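Local coordinates for 6-phosphogluconate dehydrogenase NAD-binding (Dyadobacter fermentans, PDB 4GBJ), which probably works as an NAD(P)-dependent oxidoreductase of the 3-hydroxyisobutyrate and 6-phosphogluconate dehydrogenase family, at residues K275-L280 against A289-G294. Residues are numbered along the deposited sequence; the frame is centred on the assembly and turned at random.
Sequences KGRENL and ASDDAG
R277 and D291 meet in a two-pronged salt bridge that joins the loop after helix 260-274 to the short helix 288-292, a surface contact near the chain's C-terminal end, away from the predicted active site. The guanidinium approaches end-on: NH1 of R277 reaches OD2 of D291 at 2.7 Å, and NH2 of R277 reaches OD1 of D291 at 2.9 Å. Both oxygens use their syn lone pairs, the bonds are fairly straight (161° and 164°), and the planes, 21° apart, are nearly coplanar. Arginine suits this place because its chain, extended from CG to NE, carries two parallel N-H donors across to D291; aspartate supplies the matching acceptors. OD1 of D291 is also hydrogen-bonded to OG1 of T296, which further fixes the carboxylate.

K275 packs its long aliphatic chain alongside. Its CD lies over one guanidinium face, offset toward the rim, and 3.3 Å from OD2 of D291. The chain bends at its last torsion, and NZ of K275 stays 4.1 Å from OD2 of D291, a looser attraction. G276 and G294, at the positive phi that favours glycine, each end a helix in a Schellman motif.

K275 and R277 would probably favour the ionised carboxylate, consistent with a link held chiefly by charge-assisted hydrogen bonds.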
ATOM      1  N   LYS B 275      -4.389  -0.054 -25.954  1.00 22.47           N
ATOM      2  CA  LYS B 275      -2.970  -0.196 -26.300  1.00 23.16           C
ATOM      3  C   LYS B 275      -2.496  -1.631 -26.581  1.00 28.01           C
ATOM      4  O   LYS B 275      -1.314  -1.826 -26.819  1.00 27.28           O
ATOM      5  CB  LYS B 275      -2.135   0.407 -25.187  1.00 25.59           C
ATOM      6  CG  LYS B 275      -2.360   1.935 -25.134  1.00 27.29           C
ATOM      7  CD  LYS B 275      -1.477   2.605 -24.164  1.00 45.63           C
ATOM      8  CE  LYS B 275      -1.397   4.092 -24.459  1.00 58.06           C
ATOM      9  NZ  LYS B 275      -2.702   4.744 -24.307  1.00 44.75           N
ATOM     10  N   GLY B 276      -3.403  -2.606 -26.641  1.00 22.93           N
ATOM     11  CA  GLY B 276      -3.042  -3.969 -27.001  1.00 22.04           C
ATOM     12  C   GLY B 276      -2.322  -4.717 -25.893  1.00 26.28           C
ATOM     13  O   GLY B 276      -1.583  -5.660 -26.167  1.00 24.13           O
ATOM     14  N   ARG B 277      -2.656  -4.408 -24.642  1.00 20.62           N
ATOM     15  CA  ARG B 277      -2.038  -5.030 -23.479  1.00 21.99           C
ATOM     16  C   ARG B 277      -2.832  -6.187 -22.890  1.00 23.46           C
ATOM     17  O   ARG B 277      -2.482  -6.666 -21.816  1.00 21.92           O
ATOM     18  CB  ARG B 277      -1.824  -3.946 -22.396  1.00 23.27           C
ATOM     19  CG  ARG B 277      -0.816  -2.933 -22.893  1.00 20.99           C
ATOM     20  CD  ARG B 277      -0.443  -1.941 -21.854  1.00 22.42           C
ATOM     21  NE  ARG B 277       0.508  -0.977 -22.429  1.00 29.48           N
ATOM     22  CZ  ARG B 277       0.547   0.324 -22.158  1.00 30.78           C
ATOM     23  NH1 ARG B 277      -0.298   0.854 -21.283  1.00 22.41           N
ATOM     24  NH2 ARG B 277       1.427   1.109 -22.769  1.00 29.62           N
ATOM     25  N   GLU B 278      -3.831  -6.709 -23.617  1.00 22.68           N
ATOM     26  CA  GLU B 278      -4.664  -7.821 -23.137  1.00 20.86           C
ATOM     27  C   GLU B 278      -3.866  -9.085 -22.728  1.00 25.15           C
ATOM     28  O   GLU B 278      -4.413  -9.871 -21.974  1.00 24.66           O
ATOM     29  CB  GLU B 278      -5.722  -8.229 -24.166  1.00 21.65           C
ATOM     30  CG  GLU B 278      -5.191  -8.705 -25.507  1.00 20.97           C
ATOM     31  CD  GLU B 278      -4.876  -7.622 -26.527  1.00 42.21           C
ATOM     32  OE1 GLU B 278      -4.937  -6.418 -26.189  1.00 29.93           O
ATOM     33  OE2 GLU B 278      -4.497  -7.989 -27.656  1.00 28.71           O
ATOM     34  N   ASN B 279      -2.642  -9.341 -23.277  1.00 23.51           N
ATOM     35  CA  ASN B 279      -1.891 -10.550 -22.944  1.00 24.94           C
ATOM     36  C   ASN B 279      -0.874 -10.313 -21.835  1.00 28.40           C
ATOM     37  O   ASN B 279      -0.160 -11.239 -21.479  1.00 30.37           O
ATOM     38  CB  ASN B 279      -1.200 -11.118 -24.182  1.00 25.63           C
ATOM     39  CG  ASN B 279      -2.198 -11.445 -25.228  1.00 38.31           C
ATOM     40  OD1 ASN B 279      -3.149 -12.159 -24.969  1.00 28.52           O
ATOM     41  ND2 ASN B 279      -2.068 -10.867 -26.401  1.00 32.51           N
ATOM     42  N   LEU B 280      -0.808  -9.118 -21.261  1.00 24.71           N
ATOM     43  CA  LEU B 280       0.135  -8.887 -20.183  1.00 24.32           C
ATOM     44  C   LEU B 280      -0.499  -9.247 -18.848  1.00 27.26           C
ATOM     45  O   LEU B 280      -1.685  -9.448 -18.790  1.00 25.95           O
ATOM     46  CB  LEU B 280       0.563  -7.415 -20.180  1.00 23.92           C
ATOM     47  CG  LEU B 280       1.247  -6.922 -21.492  1.00 27.48           C
ATOM     48  CD1 LEU B 280       1.714  -5.482 -21.323  1.00 26.58           C
ATOM     49  CD2 LEU B 280       2.450  -7.773 -21.869  1.00 27.33           C
ATOM     50  N   ALA B 289       0.855   5.227 -16.110  1.00 20.43           N
ATOM     51  CA  ALA B 289       1.604   6.390 -15.585  1.00 22.80           C
ATOM     52  C   ALA B 289       2.788   6.697 -16.500  1.00 25.11           C
ATOM     53  O   ALA B 289       3.134   7.862 -16.649  1.00 25.11           O
ATOM     54  CB  ALA B 289       2.106   6.117 -14.166  1.00 24.29           C
ATOM     55  N   SER B 290       3.390   5.635 -17.116  1.00 19.10           N
ATOM     56  CA  SER B 290       4.518   5.748 -18.044  1.00 21.43           C
ATOM     57  C   SER B 290       4.029   6.342 -19.347  1.00 27.48           C
ATOM     58  O   SER B 290       4.643   7.279 -19.855  1.00 25.75           O
ATOM     59  CB  SER B 290       5.183   4.398 -18.270  1.00 23.90           C
ATOM     60  OG  SER B 290       5.784   3.959 -17.064  1.00 27.41           O
ATOM     61  N   ASP B 291       2.870   5.861 -19.825  1.00 23.19           N
ATOM     62  CA  ASP B 291       2.199   6.413 -21.006  1.00 23.55           C
ATOM     63  C   ASP B 291       1.931   7.896 -20.876  1.00 25.82           C
ATOM     64  O   ASP B 291       2.272   8.652 -21.755  1.00 26.59           O
ATOM     65  CB  ASP B 291       0.865   5.729 -21.253  1.00 24.67           C
ATOM     66  CG  ASP B 291       0.935   4.273 -21.518  1.00 32.63           C
ATOM     67  OD1 ASP B 291       1.985   3.814 -22.037  1.00 37.60           O
ATOM     68  OD2 ASP B 291      -0.098   3.582 -21.312  1.00 30.67           O
ATOM     69  N   ASP B 292       1.327   8.303 -19.787  1.00 20.55           N
ATOM     70  CA  ASP B 292       0.985   9.713 -19.530  1.00 19.79           C
ATOM     71  C   ASP B 292       2.159  10.598 -19.389  1.00 25.71           C
ATOM     72  O   ASP B 292       2.038  11.774 -19.704  1.00 28.83           O
ATOM     73  CB  ASP B 292       0.164   9.888 -18.263  1.00 20.45           C
ATOM     74  CG  ASP B 292      -1.201   9.265 -18.295  1.00 31.71           C
ATOM     75  OD1 ASP B 292      -1.634   8.867 -19.379  1.00 27.85           O
ATOM     76  OD2 ASP B 292      -1.882   9.271 -17.232  1.00 38.94           O
ATOM     77  N   ALA B 293       3.285  10.075 -18.946  1.00 22.98           N
ATOM     78  CA  ALA B 293       4.515  10.837 -18.819  1.00 22.77           C
ATOM     79  C   ALA B 293       5.406  10.747 -20.081  1.00 26.49           C
ATOM     80  O   ALA B 293       6.552  11.162 -20.013  1.00 26.26           O
ATOM     81  CB  ALA B 293       5.290  10.361 -17.589  1.00 24.30           C
ATOM     82  N   GLY B 294       4.883  10.247 -21.185  1.00 24.84           N
ATOM     83  CA  GLY B 294       5.560  10.157 -22.488  1.00 27.12           C
ATOM     84  C   GLY B 294       6.682   9.146 -22.597  1.00 34.38           C
ATOM     85  O   GLY B 294       7.573   9.337 -23.419  1.00 36.37           O
TER